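Local coordinates for protein gamma-glutamyl phosphate reductase (PDB 1O20) that probably catalyses the NADPH-dependent reduction of L-glutamyl phosphate to glutamate semialdehyde, the second step from glutamate towards proline, at residues I126-E134 against L208-L219; V229-G237 against G395-A403. All coordinates share one frame; numbering follows the deposited sequence.

Contact 1 of 2, residues I126-E134 against L208-L219; sequences IGPIGIIYE and LSLVIPRGGYGL
Strands 129-132 and 210-213 are parallel neighbours in a four-stranded Rossmann-type sheet, their axes 4.6 Å apart and inclined by 17°. Gly130 is gripped at both its polar atoms: Gly130 N donates to Leu210 O at 2.9 Å, and its O receives Ile212 N almost in line with the carbonyl bond (177°). Glycine suits this rung because a beta carbon would crowd Val211 CG1 and Leu208 CD1. The next rung, Ile132 N to Ile212 O, is weak at 3.3 Å, whereas Arg214 N meets Ile132 O at 2.8 Å. Pro213 fits between Ile212 and Arg214, whose N-H groups point to strand 129-132, because its own nitrogen faces the other way.

On one face of the sheet Ile131 and Ile212 lie side by side; the bend in Ile131 at chi2 (-73°) lays Ile131 CD1 against Ile212 CB at 3.9 Å. The other face carries Ile132, whose CG2 lies 3.9 Å from Leu219 CD1, the two side chains crossing obliquely. Strand 210-213 leads through the short loop 214-216 into helix 217-226, the usual strand-to-helix step of a Rossmann fold, and that helix covers this face together with helix 196-201, through Val223, Val198 and Met201.

Beyond the strands Glu134 bends back over the start of the helix. Glu134 OE2 accepts a weak 3.4 Å bond from Gly216 N, at the N-cap, and a water links the same oxygen to Leu219 N; backbone N-H groups at a helix start, which lack acceptors within the helix, suit an acidic side chain. Leu219 CD2 supports the carboxylate, 3.7 Å from Glu134 CD.

Contact 2 of 2, residues V229-G237 against G395-A403; sequences VPVLETGVG and GISTQRFHA
Gln399 ties the two segments together by using its side-chain amide like a piece of backbone. Gln399 OE1 accepts from Glu233 N at 3.1 Å, the donor standing well above the carbonyl plane (55°), while Gln399 NE2 donates a bent bond to Val231 O, also 3.1 Å. The second N-H of Gln399 NE2 runs to Phe401 O at 2.9 Å in the amide plane, on the opposite face of that carbonyl from Ala403 N. With chi1 at 69° CG sits between the backbone N and carbonyl carbon, and the extended chain beyond it carries the amide across to the other loop. Replacing this glutamine by alanine removes the amide, and Glu233 N and Val231 O would probably lose their partner while Phe401 O would keep Ala403 N but lose its second donor.

Backbone and hydroxyl bonds continue the seam. Thr398 N meets Glu233 O almost straight on (3.0 Å, 170°), and Thr398 OG1 takes a weak bond from Gly235 N. Glycine suits position 235, since a beta carbon would collide with Thr398 OG1. Ser397 OG donates to Ala403 O, clasping the ends of its own loop.

Waters add bridges: one joins Glu233 OE1 to Gln399 OE1, another Gly235 O to Ile396 O, and a third Val236 O to Thr398 OG1.

A single apolar pair of side chains joins the segments: Leu232 CD2 and Ala403 CB, 4.2 Å apart. Leu232 CD2 also lies 3.6 Å from Gln399 NE2, the two chains crossing at about a right angle.

Segment 229-237 leads from helix 217-226 to strand 239-243 of the seven-stranded sheet, and such a crossing from the cofactor-type to the catalytic-type domain, braced by a loop from late in the chain, belongs to the aldehyde dehydrogenase fold.

In the fold
The centres of the two contacts lie about 11 Å apart, and along the chain contact 1 closes before contact 2 opens. Helix 217-226 connects them: it begins at the end of contact 1 and delivers the chain into loop 229-237. After the helix has carried the chain back, the loop runs alongside strand 210-213 in the same general direction, and Val211 N and Pro230 O probably form a hydrogen bond (2.9 Å). Contact 1 lies within the Rossmann-type domain; contact 2 sits at the passage to the seven-stranded domain, where 395-403 fastens loop 229-237. As in other aldehyde dehydrogenases, cofactor and substrate probably meet between these domains.

Contact 1 of 2, residues I126-E134 against L208-L219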
loop_
_atom_site.group_PDB
_atom_site.type_symbol
_atom_site.label_atom_id
_atom_site.label_comp_id
_atom_site.label_asym_id
_atom_site.label_seq_id
_atom_site.Cartn_x
_atom_site.Cartn_y
_atom_site.Cartn_z
ATOM N N ILE A 126 -10.784 -7.738 11.662
ATOM C CA ILE A 126 -11.813 -7.353 10.684
ATOM C C ILE A 126 -12.612 -8.516 10.095
ATOM O O ILE A 126 -13.825 -8.373 9.855
ATOM C CB ILE A 126 -11.272 -6.366 9.626
ATOM C CG1 ILE A 126 -12.411 -5.868 8.756
ATOM C CG2 ILE A 126 -10.212 -6.998 8.729
ATOM C CD1 ILE A 126 -12.012 -4.626 7.959
ATOM N N GLY A 127 -11.990 -9.690 9.958
ATOM C CA GLY A 127 -12.592 -10.804 9.254
ATOM C C GLY A 127 -11.796 -11.301 8.061
ATOM O O GLY A 127 -10.729 -10.845 7.801
ATOM N N PRO A 128 -12.325 -12.251 7.315
ATOM C CA PRO A 128 -11.594 -12.807 6.169
ATOM C C PRO A 128 -11.337 -11.732 5.156
ATOM O O PRO A 128 -12.242 -10.924 4.875
ATOM C CB PRO A 128 -12.540 -13.892 5.638
ATOM C CG PRO A 128 -13.405 -14.179 6.789
ATOM C CD PRO A 128 -13.645 -12.855 7.441
ATOM N N ILE A 129 -10.105 -11.692 4.664
ATOM C CA ILE A 129 -9.672 -10.748 3.669
ATOM C C ILE A 129 -9.450 -11.433 2.338
ATOM O O ILE A 129 -8.749 -12.428 2.276
ATOM C CB ILE A 129 -8.341 -10.099 4.118
ATOM C CG1 ILE A 129 -8.518 -9.399 5.473
ATOM C CG2 ILE A 129 -7.891 -9.117 3.106
ATOM C CD1 ILE A 129 -7.228 -8.942 6.081
ATOM N N GLY A 130 -10.061 -10.887 1.288
ATOM C CA GLY A 130 -9.727 -11.231 -0.081
ATOM C C GLY A 130 -8.621 -10.360 -0.666
ATOM O O GLY A 130 -8.735 -9.132 -0.712
ATOM N N ILE A 131 -7.556 -10.993 -1.140
ATOM C CA ILE A 131 -6.492 -10.279 -1.827
ATOM C C ILE A 131 -6.533 -10.646 -3.317
ATOM O O ILE A 131 -6.411 -11.813 -3.690
ATOM C CB ILE A 131 -5.101 -10.613 -1.224
ATOM C CG1 ILE A 131 -5.089 -10.370 0.284
ATOM C CG2 ILE A 131 -4.048 -9.786 -1.879
ATOM C CD1 ILE A 131 -5.072 -8.880 0.692
ATOM N N ILE A 132 -6.692 -9.629 -4.159
ATOM C CA ILE A 132 -6.739 -9.809 -5.591
ATOM C C ILE A 132 -5.524 -9.109 -6.152
ATOM O O ILE A 132 -5.404 -7.895 -6.069
ATOM C CB ILE A 132 -8.029 -9.261 -6.185
ATOM C CG1 ILE A 132 -9.227 -9.969 -5.541
ATOM C CG2 ILE A 132 -8.026 -9.493 -7.700
ATOM C CD1 ILE A 132 -10.454 -9.146 -5.445
ATOM N N TYR A 133 -4.608 -9.900 -6.686
ATOM C CA TYR A 133 -3.305 -9.395 -7.056
ATOM C C TYR A 133 -2.848 -10.044 -8.340
ATOM O O TYR A 133 -3.536 -10.906 -8.900
ATOM C CB TYR A 133 -2.281 -9.596 -5.916
ATOM C CG TYR A 133 -2.038 -11.032 -5.451
ATOM C CD1 TYR A 133 -0.830 -11.654 -5.683
ATOM C CD2 TYR A 133 -2.990 -11.734 -4.721
ATOM C CE1 TYR A 133 -0.564 -12.960 -5.231
ATOM C CE2 TYR A 133 -2.739 -13.069 -4.295
ATOM C CZ TYR A 133 -1.529 -13.656 -4.541
ATOM O OH TYR A 133 -1.240 -14.932 -4.104
ATOM N N GLU A 134 -1.741 -9.552 -8.864
ATOM C CA GLU A 134 -1.244 -9.997 -10.179
ATOM C C GLU A 134 -0.078 -10.935 -9.930
ATOM O O GLU A 134 -0.240 -11.953 -9.221
ATOM C CB GLU A 134 -0.796 -8.823 -11.093
ATOM C CG GLU A 134 -1.606 -7.548 -11.075
ATOM C CD GLU A 134 -2.588 -7.440 -12.210
ATOM O OE1 GLU A 134 -3.209 -8.476 -12.554
ATOM O OE2 GLU A 134 -2.762 -6.304 -12.723
ATOM N N LEU A 208 -16.537 -12.605 3.069
ATOM C CA LEU A 208 -15.409 -11.708 3.161
ATOM C C LEU A 208 -15.784 -10.398 3.838
ATOM O O LEU A 208 -16.825 -9.844 3.562
ATOM C CB LEU A 208 -14.879 -11.419 1.756
ATOM C CG LEU A 208 -14.488 -12.666 0.929
ATOM C CD1 LEU A 208 -13.975 -12.235 -0.463
ATOM C CD2 LEU A 208 -13.423 -13.436 1.682
ATOM N N SER A 209 -14.923 -9.921 4.731
ATOM C CA SER A 209 -15.132 -8.657 5.403
ATOM C C SER A 209 -14.431 -7.486 4.708
ATOM O O SER A 209 -14.699 -6.326 5.020
ATOM C CB SER A 209 -14.644 -8.778 6.860
ATOM O OG SER A 209 -15.517 -9.676 7.582
ATOM N N LEU A 210 -13.487 -7.794 3.817
ATOM C CA LEU A 210 -12.634 -6.794 3.208
ATOM C C LEU A 210 -12.015 -7.384 1.958
ATOM O O LEU A 210 -11.646 -8.540 1.954
ATOM C CB LEU A 210 -11.490 -6.421 4.146
ATOM C CG LEU A 210 -10.425 -5.448 3.651
ATOM C CD1 LEU A 210 -11.082 -4.129 3.287
ATOM C CD2 LEU A 210 -9.387 -5.203 4.717
ATOM N N VAL A 211 -11.903 -6.596 0.909
ATOM C CA VAL A 211 -11.032 -6.949 -0.213
ATOM C C VAL A 211 -10.040 -5.835 -0.466
ATOM O O VAL A 211 -10.341 -4.641 -0.244
ATOM C CB VAL A 211 -11.770 -7.305 -1.528
ATOM C CG1 VAL A 211 -12.637 -8.506 -1.361
ATOM C CG2 VAL A 211 -12.605 -6.151 -2.029
ATOM N N ILE A 212 -8.842 -6.246 -0.878
ATOM C CA ILE A 212 -7.747 -5.352 -1.160
ATOM C C ILE A 212 -7.126 -5.767 -2.477
ATOM O O ILE A 212 -6.400 -6.748 -2.545
ATOM C CB ILE A 212 -6.657 -5.383 -0.084
ATOM C CG1 ILE A 212 -7.250 -5.158 1.333
ATOM C CG2 ILE A 212 -5.634 -4.343 -0.413
ATOM C CD1 ILE A 212 -6.222 -5.335 2.460
ATOM N N PRO A 213 -7.420 -5.017 -3.526
ATOM C CA PRO A 213 -6.765 -5.224 -4.822
ATOM C C PRO A 213 -5.357 -4.657 -4.840
ATOM O O PRO A 213 -5.151 -3.607 -4.276
ATOM C CB PRO A 213 -7.656 -4.447 -5.795
ATOM C CG PRO A 213 -8.333 -3.405 -4.985
ATOM C CD PRO A 213 -8.414 -3.935 -3.567
ATOM N N ARG A 214 -4.419 -5.359 -5.449
ATOM C CA ARG A 214 -3.045 -4.884 -5.597
ATOM C C ARG A 214 -2.631 -5.126 -7.046
ATOM O O ARG A 214 -3.144 -6.014 -7.668
ATOM C CB ARG A 214 -2.127 -5.647 -4.645
ATOM C CG ARG A 214 -2.350 -5.292 -3.128
ATOM C CD ARG A 214 -2.055 -3.826 -2.808
ATOM N NE ARG A 214 -0.618 -3.558 -2.837
ATOM C CZ ARG A 214 -0.056 -2.343 -2.981
ATOM N NH1 ARG A 214 -0.800 -1.242 -3.119
ATOM N NH2 ARG A 214 1.274 -2.225 -2.994
ATOM N N GLY A 215 -1.737 -4.328 -7.605
ATOM C CA GLY A 215 -1.360 -4.459 -9.015
ATOM C C GLY A 215 -1.774 -3.221 -9.788
ATOM O O GLY A 215 -1.915 -2.150 -9.200
ATOM N N GLY A 216 -1.996 -3.371 -11.088
ATOM C CA GLY A 216 -2.343 -2.254 -11.965
ATOM C C GLY A 216 -3.543 -1.448 -11.512
ATOM O O GLY A 216 -4.402 -1.967 -10.775
ATOM N N TYR A 217 -3.633 -0.194 -11.968
ATOM C CA TYR A 217 -4.803 0.642 -11.663
ATOM C C TYR A 217 -6.109 0.135 -12.303
ATOM O O TYR A 217 -7.208 0.408 -11.799
ATOM C CB TYR A 217 -4.546 2.107 -12.046
ATOM C CG TYR A 217 -3.404 2.722 -11.247
ATOM C CD1 TYR A 217 -3.424 2.721 -9.834
ATOM C CD2 TYR A 217 -2.276 3.282 -11.899
ATOM C CE1 TYR A 217 -2.372 3.279 -9.091
ATOM C CE2 TYR A 217 -1.223 3.825 -11.174
ATOM C CZ TYR A 217 -1.269 3.826 -9.770
ATOM O OH TYR A 217 -0.235 4.370 -9.037
ATOM N N GLY A 218 -5.991 -0.594 -13.403
ATOM C CA GLY A 218 -7.154 -1.159 -14.063
ATOM C C GLY A 218 -7.856 -2.120 -13.126
ATOM O O GLY A 218 -9.059 -2.022 -12.906
ATOM N N LEU A 219 -7.077 -3.021 -12.546
ATOM C CA LEU A 219 -7.592 -3.992 -11.600
ATOM C C LEU A 219 -8.142 -3.342 -10.319
ATOM O O LEU A 219 -9.148 -3.828 -9.757
ATOM C CB LEU A 219 -6.501 -4.995 -11.260
ATOM C CG LEU A 219 -6.829 -6.087 -10.238
ATOM C CD1 LEU A 219 -8.124 -6.865 -10.618
ATOM C CD2 LEU A 219 -5.647 -7.047 -10.095
HETATM O O HOH W 1 -4.405 -4.291 -13.802
#

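Contact 2 of 2, residues V229-G237 against G395-A403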
loop_
_atom_site.group_PDB
_atom_site.type_symbol
_atom_site.label_atom_id
_atom_site.label_comp_id
_atom_site.label_asym_id
_atom_site.label_seq_id
_atom_site.Cartn_x
_atom_site.Cartn_y
_atom_site.Cartn_z
ATOM N N VAL A 229 -18.349 -5.857 -1.046
ATOM C CA VAL A 229 -17.547 -6.076 0.152
ATOM C C VAL A 229 -16.738 -4.803 0.348
ATOM O O VAL A 229 -16.283 -4.246 -0.639
ATOM C CB VAL A 229 -16.598 -7.286 -0.041
ATOM C CG1 VAL A 229 -15.622 -7.420 1.112
ATOM C CG2 VAL A 229 -17.411 -8.583 -0.220
ATOM N N PRO A 230 -16.552 -4.334 1.580
ATOM C CA PRO A 230 -15.687 -3.162 1.824
ATOM C C PRO A 230 -14.292 -3.278 1.148
ATOM O O PRO A 230 -13.705 -4.382 1.126
ATOM C CB PRO A 230 -15.547 -3.143 3.345
ATOM C CG PRO A 230 -16.818 -3.844 3.886
ATOM C CD PRO A 230 -17.203 -4.820 2.810
ATOM N N VAL A 231 -13.782 -2.173 0.629
ATOM C CA VAL A 231 -12.521 -2.159 -0.075
ATOM C C VAL A 231 -11.579 -1.200 0.583
ATOM O O VAL A 231 -12.027 -0.152 1.045
ATOM C CB VAL A 231 -12.698 -1.711 -1.539
ATOM C CG1 VAL A 231 -11.365 -1.694 -2.289
ATOM C CG2 VAL A 231 -13.631 -2.623 -2.216
ATOM N N LEU A 232 -10.289 -1.556 0.632
ATOM C CA LEU A 232 -9.224 -0.571 0.856
ATOM C C LEU A 232 -8.520 -0.356 -0.474
ATOM O O LEU A 232 -7.875 -1.254 -1.008
ATOM C CB LEU A 232 -8.226 -1.009 1.940
ATOM C CG LEU A 232 -8.725 -0.876 3.370
ATOM C CD1 LEU A 232 -7.709 -1.490 4.305
ATOM C CD2 LEU A 232 -8.968 0.583 3.715
ATOM N N GLU A 233 -8.702 0.839 -1.012
ATOM C CA GLU A 233 -8.161 1.255 -2.298
ATOM C C GLU A 233 -6.769 1.914 -2.166
ATOM O O GLU A 233 -6.627 3.034 -1.610
ATOM C CB GLU A 233 -9.140 2.246 -2.917
ATOM C CG GLU A 233 -8.719 2.793 -4.258
ATOM C CD GLU A 233 -9.844 3.552 -4.934
ATOM O OE1 GLU A 233 -10.777 4.057 -4.244
ATOM O OE2 GLU A 233 -9.811 3.618 -6.176
ATOM N N THR A 234 -5.749 1.231 -2.692
ATOM C CA THR A 234 -4.406 1.792 -2.760
ATOM C C THR A 234 -4.262 2.542 -4.056
ATOM O O THR A 234 -3.889 1.948 -5.088
ATOM C CB THR A 234 -3.338 0.669 -2.664
ATOM O OG1 THR A 234 -3.457 -0.238 -3.783
ATOM C CG2 THR A 234 -3.569 -0.184 -1.399
ATOM N N GLY A 235 -4.585 3.843 -4.024
ATOM C CA GLY A 235 -4.828 4.590 -5.243
ATOM C C GLY A 235 -3.573 5.184 -5.890
ATOM O O GLY A 235 -2.459 4.995 -5.403
ATOM N N VAL A 236 -3.829 5.886 -6.996
ATOM C CA VAL A 236 -2.861 6.700 -7.767
ATOM C C VAL A 236 -2.165 7.776 -6.937
ATOM O O VAL A 236 -2.768 8.378 -6.042
ATOM C CB VAL A 236 -3.571 7.468 -8.915
ATOM C CG1 VAL A 236 -2.538 8.283 -9.765
ATOM C CG2 VAL A 236 -4.333 6.517 -9.830
ATOM N N GLY A 237 -0.895 8.021 -7.249
ATOM C CA GLY A 237 -0.097 8.990 -6.512
ATOM C C GLY A 237 0.463 10.052 -7.445
ATOM O O GLY A 237 1.638 10.019 -7.809
ATOM N N GLY A 395 -0.183 -1.964 1.598
ATOM C CA GLY A 395 -0.039 -0.896 0.622
ATOM C C GLY A 395 -0.551 0.406 1.207
ATOM O O GLY A 395 -0.899 0.441 2.376
ATOM N N ILE A 396 -0.587 1.465 0.400
ATOM C CA ILE A 396 -0.971 2.766 0.889
ATOM C C ILE A 396 -2.379 3.044 0.493
ATOM O O ILE A 396 -2.653 3.282 -0.712
ATOM C CB ILE A 396 -0.120 3.857 0.278
ATOM C CG1 ILE A 396 1.387 3.571 0.442
ATOM C CG2 ILE A 396 -0.538 5.192 0.882
ATOM C CD1 ILE A 396 1.905 3.753 1.837
ATOM N N SER A 397 -3.282 3.086 1.466
ATOM C CA SER A 397 -4.638 3.494 1.183
ATOM C C SER A 397 -4.762 5.016 0.908
ATOM O O SER A 397 -4.217 5.831 1.660
ATOM C CB SER A 397 -5.519 3.174 2.374
ATOM O OG SER A 397 -6.715 3.897 2.261
ATOM N N THR A 398 -5.532 5.387 -0.112
ATOM C CA THR A 398 -5.799 6.790 -0.424
ATOM C C THR A 398 -7.231 7.191 -0.296
ATOM O O THR A 398 -7.577 8.241 -0.779
ATOM C CB THR A 398 -5.318 7.165 -1.833
ATOM O OG1 THR A 398 -5.857 6.264 -2.801
ATOM C CG2 THR A 398 -3.792 6.985 -1.930
ATOM N N GLN A 399 -8.041 6.381 0.391
ATOM C CA GLN A 399 -9.435 6.695 0.694
ATOM C C GLN A 399 -9.674 7.276 2.090
ATOM O O GLN A 399 -8.889 7.082 2.985
ATOM C CB GLN A 399 -10.257 5.445 0.568
ATOM C CG GLN A 399 -9.973 4.378 1.664
ATOM C CD GLN A 399 -10.787 3.168 1.346
ATOM O OE1 GLN A 399 -10.789 2.740 0.173
ATOM N NE2 GLN A 399 -11.558 2.659 2.331
ATOM N N ARG A 400 -10.780 7.989 2.239
ATOM C CA ARG A 400 -11.138 8.713 3.453
ATOM C C ARG A 400 -12.119 7.881 4.297
ATOM O O ARG A 400 -13.255 8.354 4.674
ATOM C CB ARG A 400 -11.807 10.042 3.063
ATOM C CG ARG A 400 -10.907 11.255 3.165
ATOM C CD ARG A 400 -11.671 12.568 3.071
ATOM N NE ARG A 400 -11.088 13.343 2.021
ATOM C CZ ARG A 400 -11.716 13.828 0.938
ATOM N NH1 ARG A 400 -13.042 13.691 0.723
ATOM N NH2 ARG A 400 -10.979 14.491 0.067
ATOM N N PHE A 401 -11.729 6.644 4.563
ATOM C CA PHE A 401 -12.641 5.682 5.157
ATOM C C PHE A 401 -11.882 4.466 5.703
ATOM O O PHE A 401 -11.149 3.772 4.983
ATOM C CB PHE A 401 -13.728 5.269 4.161
ATOM C CG PHE A 401 -14.988 4.763 4.802
ATOM C CD1 PHE A 401 -15.810 5.609 5.523
ATOM C CD2 PHE A 401 -15.370 3.440 4.646
ATOM C CE1 PHE A 401 -16.975 5.148 6.090
ATOM C CE2 PHE A 401 -16.532 2.965 5.206
ATOM C CZ PHE A 401 -17.353 3.810 5.921
ATOM N N HIS A 402 -12.031 4.276 7.000
ATOM C CA HIS A 402 -11.458 3.163 7.755
ATOM C C HIS A 402 -9.987 3.331 7.987
ATOM O O HIS A 402 -9.561 3.355 9.112
ATOM C CB HIS A 402 -11.724 1.772 7.134
ATOM C CG HIS A 402 -11.214 0.652 7.986
ATOM N ND1 HIS A 402 -11.914 0.179 9.069
ATOM C CD2 HIS A 402 -10.020 0.011 7.998
ATOM C CE1 HIS A 402 -11.190 -0.735 9.689
ATOM N NE2 HIS A 402 -10.039 -0.868 9.050
ATOM N N ALA A 403 -9.199 3.390 6.911
ATOM C CA ALA A 403 -7.769 3.540 7.024
ATOM C C ALA A 403 -7.215 4.305 5.818
ATOM O O ALA A 403 -7.656 4.104 4.661
ATOM C CB ALA A 403 -7.114 2.139 7.115
HETATM O O HOH W 2 -11.942 3.879 -2.061
HETATM O O HOH W 3 -8.890 6.856 -3.557
HETATM O O HOH W 4 -1.212 3.815 -3.147
HETATM O O HOH W 5 -5.425 7.946 -5.169
#